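Lectin (Pleurotus ostreatus, PDB 6KC2) binds calcium and carbohydrate, including N-acetylgalactosamine and rhamnose, with the metal ion itself holding sugar hydroxyls. Local coordinates at residues Leu255-Asp260 with Thr278-Tyr283. Numbering follows the deposited sequence.
Sequences LIAADD and TVADAY. With CA (calcium ion), chain E; RAM (alpha-L-rhamnopyranose), chain H.
Ile256 and Asp281 form an antiparallel hydrogen-bonded pair. Asp281 N gives a nearly straight bond (175°) to Ile256 O at 2.9 Å. The return bond, Ile256 N to Asp281 O, is more bent, at 149°. Asp281 O also receives a CA-H...O contact from Leu255 CA at 3.3 Å. The next pair, Leu255 with Ala282, is non-hydrogen-bonded. On the N-terminal side of Ala280, Thr278 and Val279 diverge from strand 255-259, which continues toward the metal still bonded to strand 307-316.

The side chains of Leu255 and Ala282 share one face of the sheet. With Leu255 CG anti to the backbone N (chi1 178°), CD1 reaches across to Ala280 CB at 3.6 Å. Ala257 CB lies against the same alanine. On the other face, the gamma-methyl branch of Ile256 meets the Tyr283 ring at its edge, in the ring plane, with CG2 to CE2 at 3.7 Å. The polar ends of Asp281 and Tyr283 both hydrogen-bond to Tyr262 OH, and Ile256 also packs on Tyr262, from strand 261-266 of another sheet.

Further along 255-260, Asp259 OD1 and Asp260 OD2 bind calcium at 2.6 and 2.4 Å. Each carboxylate also places its second oxygen by the rhamnose: Asp259 OD2 is 2.6 Å from O4, and Asp260 OD1 is 2.7 Å from O3. Both hydroxyls bind the metal too, so calcium and the acid pair grip the sugar together. Asn301, Gly303 and Pro305 complete the metal site, and Trp364 NE1 holds Asp259 OD2.

Strand 249-259 lies inside an antiparallel sheet, between strands 281-285 and 307-316.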
ATOM      1  N   LEU A 255      -4.487  -6.934  -4.171  1.00 25.33           N
ATOM      2  CA  LEU A 255      -5.873  -7.003  -3.724  1.00 25.50           C
ATOM      3  C   LEU A 255      -6.677  -7.650  -4.842  1.00 26.71           C
ATOM      4  O   LEU A 255      -6.592  -7.207  -5.992  1.00 26.52           O
ATOM      5  CB  LEU A 255      -6.419  -5.607  -3.404  1.00 24.33           C
ATOM      6  CG  LEU A 255      -7.895  -5.548  -2.968  1.00 24.26           C
ATOM      7  CD1 LEU A 255      -8.099  -6.250  -1.621  1.00 25.54           C
ATOM      8  CD2 LEU A 255      -8.363  -4.094  -2.913  1.00 23.41           C
ATOM      9  N   ILE A 256      -7.443  -8.695  -4.527  1.00 25.68           N
ATOM     10  CA  ILE A 256      -8.026  -9.501  -5.593  1.00 25.92           C
ATOM     11  C   ILE A 256      -9.350 -10.119  -5.144  1.00 26.73           C
ATOM     12  O   ILE A 256      -9.502 -10.542  -3.995  1.00 24.30           O
ATOM     13  CB  ILE A 256      -7.035 -10.596  -6.046  1.00 26.30           C
ATOM     14  CG1 ILE A 256      -7.672 -11.497  -7.134  1.00 27.22           C
ATOM     15  CG2 ILE A 256      -6.529 -11.373  -4.827  1.00 23.62           C
ATOM     16  CD1 ILE A 256      -6.660 -12.275  -7.994  1.00 29.31           C
ATOM     17  N   ALA A 257     -10.287 -10.215  -6.085  1.00 25.56           N
ATOM     18  CA  ALA A 257     -11.555 -10.902  -5.876  1.00 27.61           C
ATOM     19  C   ALA A 257     -12.014 -11.451  -7.220  1.00 26.84           C
ATOM     20  O   ALA A 257     -11.711 -10.876  -8.274  1.00 26.47           O
ATOM     21  CB  ALA A 257     -12.620  -9.956  -5.278  1.00 25.32           C
ATOM     22  N   ALA A 258     -12.762 -12.557  -7.183  1.00 23.76           N
ATOM     23  CA  ALA A 258     -13.236 -13.157  -8.424  1.00 30.13           C
ATOM     24  C   ALA A 258     -14.668 -13.654  -8.284  1.00 32.55           C
ATOM     25  O   ALA A 258     -15.044 -14.235  -7.257  1.00 26.67           O
ATOM     26  CB  ALA A 258     -12.336 -14.317  -8.872  1.00 27.73           C
ATOM     27  N   ASP A 259     -15.466 -13.446  -9.328  1.00 31.28           N
ATOM     28  CA  ASP A 259     -16.798 -14.009  -9.268  1.00 31.66           C
ATOM     29  C   ASP A 259     -16.643 -15.498  -9.453  1.00 40.36           C
ATOM     30  O   ASP A 259     -16.403 -15.992 -10.565  1.00 30.85           O
ATOM     31  CB  ASP A 259     -17.788 -13.433 -10.270  1.00 35.30           C
ATOM     32  CG  ASP A 259     -19.183 -14.103 -10.154  1.00 36.50           C
ATOM     33  OD1 ASP A 259     -19.275 -15.283  -9.747  1.00 35.05           O
ATOM     34  OD2 ASP A 259     -20.202 -13.426 -10.405  1.00 38.04           O
ATOM     35  N   ASP A 260     -16.876 -16.149  -8.316  1.00 48.87           N
ATOM     36  CA  ASP A 260     -16.817 -17.534  -7.910  1.00 39.67           C
ATOM     37  C   ASP A 260     -15.458 -17.746  -7.267  1.00 35.86           C
ATOM     38  O   ASP A 260     -15.425 -17.705  -6.037  1.00 37.42           O
ATOM     39  CB  ASP A 260     -17.254 -18.455  -9.030  1.00 37.60           C
ATOM     40  CG  ASP A 260     -18.781 -18.427  -9.174  1.00 41.85           C
ATOM     41  OD1 ASP A 260     -19.444 -18.124  -8.146  1.00 38.62           O
ATOM     42  OD2 ASP A 260     -19.318 -18.621 -10.287  1.00 40.13           O
ATOM     43  N   THR A 278     -17.608 -10.940  -2.739  1.00 33.10           N
ATOM     44  CA  THR A 278     -18.018  -9.844  -1.864  1.00 35.52           C
ATOM     45  C   THR A 278     -16.995  -9.510  -0.791  1.00 35.04           C
ATOM     46  O   THR A 278     -17.093  -8.437  -0.184  1.00 35.82           O
ATOM     47  CB  THR A 278     -19.367 -10.145  -1.179  1.00 36.07           C
ATOM     48  OG1 THR A 278     -19.257 -11.332  -0.380  1.00 34.71           O
ATOM     49  CG2 THR A 278     -20.482 -10.305  -2.213  1.00 32.36           C
ATOM     50  N   VAL A 279     -16.023 -10.383  -0.539  1.00 32.72           N
ATOM     51  CA  VAL A 279     -14.935 -10.108   0.394  1.00 33.29           C
ATOM     52  C   VAL A 279     -13.626 -10.331  -0.354  1.00 34.27           C
ATOM     53  O   VAL A 279     -13.296 -11.472  -0.699  1.00 33.49           O
ATOM     54  CB  VAL A 279     -15.003 -10.996   1.644  1.00 33.68           C
ATOM     55  CG1 VAL A 279     -13.810 -10.701   2.547  1.00 27.41           C
ATOM     56  CG2 VAL A 279     -16.341 -10.774   2.381  1.00 33.04           C
ATOM     57  N   ALA A 280     -12.882  -9.251  -0.597  1.00 32.58           N
ATOM     58  CA  ALA A 280     -11.621  -9.305  -1.328  1.00 30.89           C
ATOM     59  C   ALA A 280     -10.475  -9.790  -0.439  1.00 30.54           C
ATOM     60  O   ALA A 280     -10.501  -9.664   0.790  1.00 30.19           O
ATOM     61  CB  ALA A 280     -11.281  -7.935  -1.909  1.00 28.33           C
ATOM     62  N   ASP A 281      -9.455 -10.360  -1.077  1.00 30.44           N
ATOM     63  CA  ASP A 281      -8.266 -10.823  -0.371  1.00 28.76           C
ATOM     64  C   ASP A 281      -7.070  -9.934  -0.701  1.00 30.58           C
ATOM     65  O   ASP A 281      -6.930  -9.417  -1.818  1.00 28.47           O
ATOM     66  CB  ASP A 281      -7.950 -12.279  -0.725  1.00 30.31           C
ATOM     67  CG  ASP A 281      -9.120 -13.207  -0.444  1.00 32.91           C
ATOM     68  OD1 ASP A 281      -9.618 -13.166   0.699  1.00 34.71           O
ATOM     69  OD2 ASP A 281      -9.555 -13.960  -1.355  1.00 33.57           O
ATOM     70  N   ALA A 282      -6.205  -9.753   0.285  1.00 27.32           N
ATOM     71  CA  ALA A 282      -5.021  -8.934   0.123  1.00 27.47           C
ATOM     72  C   ALA A 282      -3.796  -9.772   0.463  1.00 29.29           C
ATOM     73  O   ALA A 282      -3.822 -10.572   1.403  1.00 29.03           O
ATOM     74  CB  ALA A 282      -5.100  -7.678   1.003  1.00 25.95           C
ATOM     75  N   TYR A 283      -2.724  -9.595  -0.312  1.00 26.56           N
ATOM     76  CA  TYR A 283      -1.489 -10.343  -0.118  1.00 30.23           C
ATOM     77  C   TYR A 283      -0.292  -9.408  -0.171  1.00 31.82           C
ATOM     78  O   TYR A 283      -0.325  -8.354  -0.818  1.00 30.12           O
ATOM     79  CB  TYR A 283      -1.311 -11.432  -1.177  1.00 27.39           C
ATOM     80  CG  TYR A 283      -2.453 -12.414  -1.231  1.00 28.89           C
ATOM     81  CD1 TYR A 283      -2.466 -13.536  -0.409  1.00 30.56           C
ATOM     82  CD2 TYR A 283      -3.518 -12.225  -2.108  1.00 29.71           C
ATOM     83  CE1 TYR A 283      -3.535 -14.452  -0.450  1.00 32.34           C
ATOM     84  CE2 TYR A 283      -4.591 -13.141  -2.171  1.00 27.87           C
ATOM     85  CZ  TYR A 283      -4.584 -14.249  -1.335  1.00 30.59           C
ATOM     86  OH  TYR A 283      -5.620 -15.151  -1.380  1.00 33.94           O
TER
HETATM   87 CA    CA E 407     -20.595 -16.895 -11.342  1.00 35.91          CA
HETATM   88  C1  RAM H 410     -25.234 -16.074  -8.104  1.00 52.73           C
HETATM   89  C2  RAM H 410     -23.993 -16.965  -8.031  1.00 50.29           C
HETATM   90  C3  RAM H 410     -23.086 -16.717  -9.234  1.00 48.55           C
HETATM   91  C4  RAM H 410     -22.820 -15.215  -9.394  1.00 45.74           C
HETATM   92  C5  RAM H 410     -24.127 -14.398  -9.316  1.00 49.02           C
HETATM   93  C6  RAM H 410     -23.892 -12.888  -9.393  1.00 39.05           C
HETATM   94  O1  RAM H 410     -26.005 -16.373  -9.263  1.00 54.59           O
HETATM   95  O2  RAM H 410     -23.282 -16.682  -6.845  1.00 51.67           O
HETATM   96  O3  RAM H 410     -21.871 -17.446  -9.119  1.00 46.12           O
HETATM   97  O4  RAM H 410     -22.225 -15.004 -10.653  1.00 41.02           O
HETATM   98  O5  RAM H 410     -24.823 -14.715  -8.122  1.00 54.02           O